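Local coordinates for elicitor protein Hrip2 (Magnaporthe oryzae, PDB 5FID) that probably acts as a secreted protein elicitor of the rice blast fungus, prompting defence responses in the host plant, at residues 19-24 and 57-62; 38-43 and 49-54; 63-68 and 129-134. The protein carries 1 engineered substitution. One frame throughout, in Å; residues are numbered along the deposited sequence.

Overall arrangement
The chain folds as a beta sandwich of two sheets. Contacts 2 and 3 lie in its buried interior, and each joins a strand of one sheet to a strand of the other through side chains. Contact 1 lies at the surface, where the loop after strand 49-54 rests on strand 16-22 of the six-stranded sheet. Strands 16-22, 49-54 and 63-69 are successive neighbours in that sheet, so all three contacts share it. Contact 3 is purely apolar. Contact 2 adds a carboxylate to its apolar pair, and Glu42 OE2 is hydrogen-bonded to Tyr67 OH of contact 3. Contact 1 rests on one leucine methyl.

Contact 1 of 3, residues 19-24 and 57-62; sequences QSFPYD and KTLTSP
Leu59 puts one methyl, CD1, against Gln19 and Phe21. The contact sits at the margin of a beta sandwich. Gln19 and Phe21 belong to strand 16-22 of the antiparallel six-stranded sheet, and Leu59 lies in the loop that leads from strand 49-54 to strand 63-69. The bond from CA to CB of Leu59 points toward 19-24. Gln19 and Phe21 are alternate residues of the strand, so their side chains leave the same side of the sheet. Gln19 has CG anti to the backbone N (chi1 -167°). Beyond CG its chain is extended and runs roughly perpendicular to the Leu59 side chain. Its CB is 3.9 Å from Leu59 CD1, and its amide oxygen OE1 lies 3.4 Å from the same methyl. The other amide atom, NE2, is hydrogen-bonded to the backbone O of Gly29. Leu59 also touches Tyr17, which lies ahead of Gln19 on strand 16-22. The Phe21 ring makes a cation-pi contact with Lys52 on the adjacent strand. Leu59 approaches this ring from the opposite direction and meets its edge, in the ring plane. There CD1 is 3.8 Å from Phe21 CZ and 4.1 Å from Phe21 CE1.

Contact 2 of 3, residues 38-43 and 49-54; sequences QTFSED and STVKVS
Phe40 and Val51 form the apolar half of this contact. Phe40 CE2 lies 4.2 Å from Val51 CG1, and the methyl approaches the ring obliquely. A chi1 of 162° sets CG of Phe40 opposite the backbone N and brings CE2 to this methyl. Glu42 forms the other half. Its OE2 is 4.1 Å from Ser49 CB and 4.2 Å from Val51 CG2, so the carboxylate oxygen sits against carbon atoms of both residues. CG of Glu42 is flanked by both N and C of its own backbone (chi1 69°). The chain is extended beyond CG, and OE2 ends beside Ser49 CB.

The two strands run nearly antiparallel, at 169°, but the axes of 39-43 and 49-54 come no closer than 10.8 Å. This is facing of two sheets in a beta sandwich, not pairing within one. Strand 39-43 is one of the two edge strands of the mixed sheet within this chain, bonded through its backbone to strand 5-10. Strand 49-54 lies inside the six-stranded sheet, between strands 16-22 and 63-69.

A second shell holds the polar groups. Glu42 OE2 is hydrogen-bonded to Tyr67 OH and to Ser20 OG. Glu42 OE1 makes a salt bridge with Arg45 NE, which would be expected to favour the charged carboxylate. Ser49 OG is hydrogen-bonded in turn to Ser20 OG. Around the apolar half, Val18 touches both Phe40 and Val51, while Val8 of strand 5-10 packs on Phe40.

Contact 3 of 3, residues 63-68 and 129-134; sequences MFIGYS and INVEAT. Engineered in segment 63-68: Met63 (natural residue Leu).
Part of the hydrophobic core between the two sheets of the beta sandwich is formed by Ile65 and Tyr67 of strand 63-69 facing Val131 and Ala133 of strand 131-135. The first strand belongs to the six-stranded sheet and the second to the mixed sheet. The axes of 63-68 and 131-134 approach to 9.1 Å and run nearly antiparallel, at 169°. The strands meet through side chains alone. Ile65 splits its two branches between two partners. Its CG2 lies 3.9 Å from Val131 CG1, and the two side chains lie alongside one another, running in opposing senses. Val131 offers one methyl to each neighbour, with CG2 lying 4.2 Å from Tyr67 CB. Tyr67 therefore takes part through the root of its side chain. A chi1 of 69° places its CG over the backbone, on the side shared by N and C. The ring stacks on Phe44, and the hydroxyl, besides its carboxylate partner Glu42, is hydrogen-bonded to the backbone N of Arg45. Leu95 of strand 93-96 touches Ile65, Val131 and Ala133. Val8 of strand 5-10 also packs on Ile65. The second Ile65 branch has an off-rotamer chi2 of 141°. Its terminal methyl, CD1, packs against the small side chain of Ala133, 3.6 Å from CB.

Contact 1 of 3, residues 19-24 and 57-62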
# COMPACT_ATOMS: atom_id res chain seq x y z
N GLN A 19 19.28 -8.99 8.01
CA GLN A 19 19.33 -8.18 9.23
C GLN A 19 18.28 -7.08 9.20
O GLN A 19 18.02 -6.46 8.15
CB GLN A 19 20.73 -7.59 9.46
CG GLN A 19 20.93 -7.00 10.84
CD GLN A 19 22.36 -6.54 11.09
OE1 GLN A 19 23.12 -6.34 10.14
NE2 GLN A 19 22.73 -6.39 12.37
N SER A 20 17.66 -6.84 10.36
CA SER A 20 16.57 -5.87 10.48
C SER A 20 17.05 -4.56 11.10
O SER A 20 17.79 -4.56 12.09
CB SER A 20 15.43 -6.45 11.31
OG SER A 20 14.28 -5.60 11.26
N PHE A 21 16.61 -3.45 10.51
CA PHE A 21 17.04 -2.12 10.91
C PHE A 21 15.82 -1.29 11.26
O PHE A 21 15.21 -0.69 10.37
CB PHE A 21 17.80 -1.47 9.75
CG PHE A 21 19.06 -2.18 9.39
CD1 PHE A 21 19.03 -3.35 8.65
CD2 PHE A 21 20.28 -1.70 9.83
CE1 PHE A 21 20.19 -4.03 8.35
CE2 PHE A 21 21.45 -2.37 9.52
CZ PHE A 21 21.41 -3.53 8.78
N PRO A 22 15.46 -1.27 12.56
CA PRO A 22 14.24 -0.62 13.05
C PRO A 22 14.14 0.85 12.62
O PRO A 22 15.14 1.57 12.67
CB PRO A 22 14.38 -0.71 14.56
CG PRO A 22 15.23 -1.92 14.79
CD PRO A 22 16.21 -1.92 13.64
N TYR A 23 12.95 1.27 12.20
CA TYR A 23 12.75 2.66 11.80
C TYR A 23 12.97 3.64 12.94
O TYR A 23 13.33 4.80 12.71
CB TYR A 23 11.34 2.87 11.21
CG TYR A 23 11.17 2.34 9.80
CD1 TYR A 23 12.20 2.43 8.88
CD2 TYR A 23 9.98 1.76 9.39
CE1 TYR A 23 12.05 1.95 7.59
CE2 TYR A 23 9.82 1.27 8.09
CZ TYR A 23 10.87 1.37 7.20
OH TYR A 23 10.73 0.91 5.91
N ASP A 24 12.74 3.21 14.18
CA ASP A 24 12.87 4.14 15.31
C ASP A 24 14.29 4.26 15.84
O ASP A 24 14.53 4.90 16.87
CB ASP A 24 11.90 3.79 16.45
CG ASP A 24 12.21 2.45 17.10
OD1 ASP A 24 13.23 1.80 16.76
OD2 ASP A 24 11.44 2.03 17.99
N LYS A 57 27.88 -11.11 3.91
CA LYS A 57 27.74 -10.76 5.31
C LYS A 57 27.81 -9.26 5.55
O LYS A 57 27.29 -8.75 6.53
CB LYS A 57 28.81 -11.48 6.14
CG LYS A 57 28.37 -11.71 7.57
CD LYS A 57 29.33 -12.62 8.32
CE LYS A 57 28.77 -12.95 9.69
NZ LYS A 57 29.65 -13.88 10.46
N THR A 58 28.46 -8.54 4.63
CA THR A 58 28.52 -7.09 4.74
C THR A 58 27.25 -6.41 4.24
O THR A 58 27.14 -5.19 4.31
CB THR A 58 29.73 -6.52 3.99
OG1 THR A 58 29.71 -6.97 2.64
CG2 THR A 58 31.02 -6.98 4.65
N LEU A 59 26.30 -7.21 3.73
CA LEU A 59 25.00 -6.71 3.27
C LEU A 59 25.13 -5.71 2.12
O LEU A 59 24.37 -4.73 2.03
CB LEU A 59 24.20 -6.10 4.44
CG LEU A 59 23.94 -7.01 5.65
CD1 LEU A 59 23.21 -6.25 6.75
CD2 LEU A 59 23.14 -8.21 5.22
N THR A 60 26.08 -5.97 1.23
CA THR A 60 26.34 -5.06 0.11
C THR A 60 25.26 -5.20 -0.96
O THR A 60 24.86 -6.31 -1.31
CB THR A 60 27.72 -5.32 -0.52
OG1 THR A 60 28.73 -5.01 0.44
CG2 THR A 60 27.92 -4.45 -1.74
N SER A 61 24.79 -4.06 -1.46
CA SER A 61 23.74 -4.02 -2.49
C SER A 61 22.59 -4.98 -2.20
O SER A 61 22.29 -5.86 -3.00
CB SER A 61 24.33 -4.31 -3.87
OG SER A 61 25.30 -3.33 -4.20
N PRO A 62 21.93 -4.79 -1.04
CA PRO A 62 20.92 -5.76 -0.63
C PRO A 62 19.54 -5.47 -1.21
O PRO A 62 19.19 -4.33 -1.55
CB PRO A 62 20.84 -5.55 0.87
CG PRO A 62 21.03 -4.05 1.00
CD PRO A 62 22.01 -3.66 -0.09

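Contact 2 of 3, residues 38-43 and 49-54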
# COMPACT_ATOMS: atom_id res chain seq x y z
N GLN A 38 17.20 -22.35 5.17
CA GLN A 38 16.84 -21.80 6.48
C GLN A 38 15.91 -20.60 6.40
O GLN A 38 15.75 -19.98 5.34
CB GLN A 38 18.09 -21.43 7.29
CG GLN A 38 18.87 -22.61 7.84
CD GLN A 38 19.94 -22.17 8.82
OE1 GLN A 38 20.78 -21.32 8.50
NE2 GLN A 38 19.92 -22.72 10.03
N THR A 39 15.29 -20.28 7.54
CA THR A 39 14.33 -19.18 7.61
C THR A 39 14.73 -18.17 8.71
O THR A 39 15.14 -18.55 9.82
CB THR A 39 12.90 -19.71 7.87
OG1 THR A 39 12.47 -20.49 6.75
CG2 THR A 39 11.92 -18.57 8.09
N PHE A 40 14.64 -16.89 8.37
CA PHE A 40 14.77 -15.82 9.34
C PHE A 40 13.39 -15.41 9.82
O PHE A 40 12.44 -15.38 9.03
CB PHE A 40 15.45 -14.61 8.68
CG PHE A 40 15.27 -13.31 9.43
CD1 PHE A 40 16.18 -12.92 10.40
CD2 PHE A 40 14.20 -12.47 9.15
CE1 PHE A 40 16.02 -11.71 11.08
CE2 PHE A 40 14.04 -11.27 9.83
CZ PHE A 40 14.95 -10.90 10.79
N SER A 41 13.25 -15.06 11.09
CA SER A 41 12.01 -14.43 11.53
C SER A 41 12.24 -13.49 12.69
O SER A 41 13.16 -13.69 13.48
CB SER A 41 10.96 -15.48 11.89
OG SER A 41 11.38 -16.24 13.00
N GLU A 42 11.41 -12.47 12.79
CA GLU A 42 11.42 -11.59 13.97
C GLU A 42 10.00 -11.16 14.29
O GLU A 42 9.16 -11.11 13.40
CB GLU A 42 12.29 -10.35 13.71
CG GLU A 42 11.72 -9.37 12.69
CD GLU A 42 12.54 -8.09 12.62
OE1 GLU A 42 13.66 -8.07 13.20
OE2 GLU A 42 12.09 -7.09 12.01
N ASP A 43 9.74 -10.88 15.56
CA ASP A 43 8.47 -10.26 15.91
C ASP A 43 8.38 -8.90 15.26
O ASP A 43 9.39 -8.20 15.14
CB ASP A 43 8.38 -10.04 17.42
CG ASP A 43 8.32 -11.33 18.19
OD1 ASP A 43 8.26 -12.41 17.57
OD2 ASP A 43 8.30 -11.25 19.44
N SER A 49 10.26 -1.64 10.28
CA SER A 49 11.67 -1.93 10.07
C SER A 49 12.00 -2.11 8.60
O SER A 49 11.12 -2.35 7.77
CB SER A 49 12.06 -3.19 10.83
OG SER A 49 13.46 -3.25 11.02
N THR A 50 13.29 -1.99 8.29
CA THR A 50 13.83 -2.37 7.01
C THR A 50 14.64 -3.66 7.18
O THR A 50 15.61 -3.70 7.95
CB THR A 50 14.75 -1.28 6.45
OG1 THR A 50 13.97 -0.11 6.18
CG2 THR A 50 15.43 -1.74 5.17
N VAL A 51 14.25 -4.71 6.48
CA VAL A 51 14.99 -5.97 6.56
C VAL A 51 15.86 -6.12 5.32
O VAL A 51 15.35 -6.34 4.22
CB VAL A 51 14.03 -7.17 6.69
CG1 VAL A 51 14.81 -8.46 6.83
CG2 VAL A 51 13.13 -7.01 7.90
N LYS A 52 17.18 -5.99 5.49
CA LYS A 52 18.11 -6.17 4.37
C LYS A 52 18.37 -7.65 4.13
O LYS A 52 18.43 -8.43 5.08
CB LYS A 52 19.44 -5.47 4.63
CG LYS A 52 19.36 -3.98 4.86
CD LYS A 52 20.76 -3.41 5.07
CE LYS A 52 20.72 -1.89 5.29
NZ LYS A 52 22.11 -1.37 5.54
N VAL A 53 18.51 -8.03 2.85
CA VAL A 53 18.73 -9.41 2.45
C VAL A 53 19.80 -9.41 1.37
O VAL A 53 19.64 -8.78 0.33
CB VAL A 53 17.44 -10.04 1.87
CG1 VAL A 53 17.67 -11.51 1.55
CG2 VAL A 53 16.28 -9.89 2.85
N SER A 54 20.89 -10.12 1.61
CA SER A 54 22.03 -10.03 0.71
C SER A 54 22.73 -11.38 0.64
O SER A 54 22.45 -12.25 1.45
CB SER A 54 22.98 -8.93 1.21
OG SER A 54 24.21 -8.93 0.52

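Contact 3 of 3, residues 63-68 and 129-134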
# COMPACT_ATOMS: atom_id res chain seq x y z
N MSE A 63 18.73 -6.52 -1.28
CA MSE A 63 17.31 -6.35 -1.48
C MSE A 63 16.79 -5.94 -0.11
O MSE A 63 17.49 -6.11 0.88
CB MSE A 63 16.71 -7.68 -1.91
CG MSE A 63 15.32 -7.56 -2.46
SE MSE A 63 14.54 -9.34 -2.54
CE MSE A 63 14.33 -9.74 -0.64
N PHE A 64 15.60 -5.36 -0.03
CA PHE A 64 14.99 -5.16 1.28
C PHE A 64 13.50 -5.42 1.35
O PHE A 64 12.78 -5.34 0.35
CB PHE A 64 15.41 -3.82 1.96
CG PHE A 64 14.63 -2.60 1.54
CD1 PHE A 64 13.35 -2.37 2.04
CD2 PHE A 64 15.21 -1.63 0.74
CE1 PHE A 64 12.63 -1.22 1.68
CE2 PHE A 64 14.51 -0.47 0.38
CZ PHE A 64 13.22 -0.27 0.85
N ILE A 65 13.06 -5.77 2.55
CA ILE A 65 11.64 -5.94 2.83
C ILE A 65 11.32 -4.91 3.89
O ILE A 65 11.90 -4.92 4.97
CB ILE A 65 11.35 -7.34 3.40
CG1 ILE A 65 11.69 -8.40 2.34
CG2 ILE A 65 9.89 -7.44 3.84
CD1 ILE A 65 12.33 -9.63 2.91
N GLY A 66 10.41 -4.00 3.58
CA GLY A 66 10.05 -2.98 4.54
C GLY A 66 8.67 -3.27 5.08
O GLY A 66 7.79 -3.68 4.33
N TYR A 67 8.46 -3.06 6.38
CA TYR A 67 7.12 -3.19 6.93
C TYR A 67 6.87 -2.13 7.99
O TYR A 67 7.80 -1.64 8.62
CB TYR A 67 6.89 -4.59 7.51
CG TYR A 67 7.69 -4.90 8.76
CD1 TYR A 67 8.92 -5.53 8.68
CD2 TYR A 67 7.19 -4.58 10.01
CE1 TYR A 67 9.65 -5.83 9.83
CE2 TYR A 67 7.90 -4.87 11.16
CZ TYR A 67 9.13 -5.50 11.07
OH TYR A 67 9.83 -5.78 12.22
N SER A 68 5.60 -1.78 8.18
CA SER A 68 5.20 -0.91 9.28
C SER A 68 3.71 -1.15 9.53
O SER A 68 3.06 -1.85 8.76
CB SER A 68 5.47 0.56 8.94
OG SER A 68 4.54 1.04 7.98
N ILE A 129 -1.19 -9.45 10.23
CA ILE A 129 -0.57 -10.13 9.11
C ILE A 129 0.80 -10.61 9.55
O ILE A 129 1.37 -10.08 10.50
CB ILE A 129 -0.38 -9.19 7.91
CG1 ILE A 129 0.51 -8.01 8.28
CG2 ILE A 129 -1.72 -8.68 7.41
CD1 ILE A 129 0.86 -7.09 7.09
N ASN A 130 1.31 -11.63 8.86
CA ASN A 130 2.74 -11.95 8.91
C ASN A 130 3.27 -11.49 7.57
O ASN A 130 2.64 -11.74 6.55
CB ASN A 130 2.98 -13.46 9.07
CG ASN A 130 2.74 -13.96 10.48
OD1 ASN A 130 2.81 -13.21 11.46
ND2 ASN A 130 2.50 -15.27 10.60
N VAL A 131 4.39 -10.78 7.56
CA VAL A 131 5.00 -10.37 6.29
C VAL A 131 6.05 -11.41 5.93
O VAL A 131 7.07 -11.52 6.61
CB VAL A 131 5.62 -8.96 6.37
CG1 VAL A 131 6.33 -8.61 5.08
CG2 VAL A 131 4.53 -7.94 6.63
N GLU A 132 5.78 -12.18 4.88
CA GLU A 132 6.50 -13.42 4.65
C GLU A 132 7.09 -13.45 3.25
O GLU A 132 6.36 -13.43 2.25
CB GLU A 132 5.54 -14.60 4.86
CG GLU A 132 6.18 -15.97 4.77
CD GLU A 132 5.23 -17.07 5.23
OE1 GLU A 132 4.03 -16.78 5.50
OE2 GLU A 132 5.68 -18.22 5.33
N ALA A 133 8.42 -13.49 3.18
CA ALA A 133 9.13 -13.49 1.91
C ALA A 133 9.76 -14.84 1.68
O ALA A 133 10.24 -15.47 2.61
CB ALA A 133 10.20 -12.41 1.90
N THR A 134 9.75 -15.29 0.43
CA THR A 134 10.46 -16.51 0.03
C THR A 134 11.45 -16.18 -1.09
O THR A 134 11.04 -15.73 -2.16
CB THR A 134 9.49 -17.60 -0.47
OG1 THR A 134 8.63 -18.00 0.60
CG2 THR A 134 10.28 -18.82 -0.95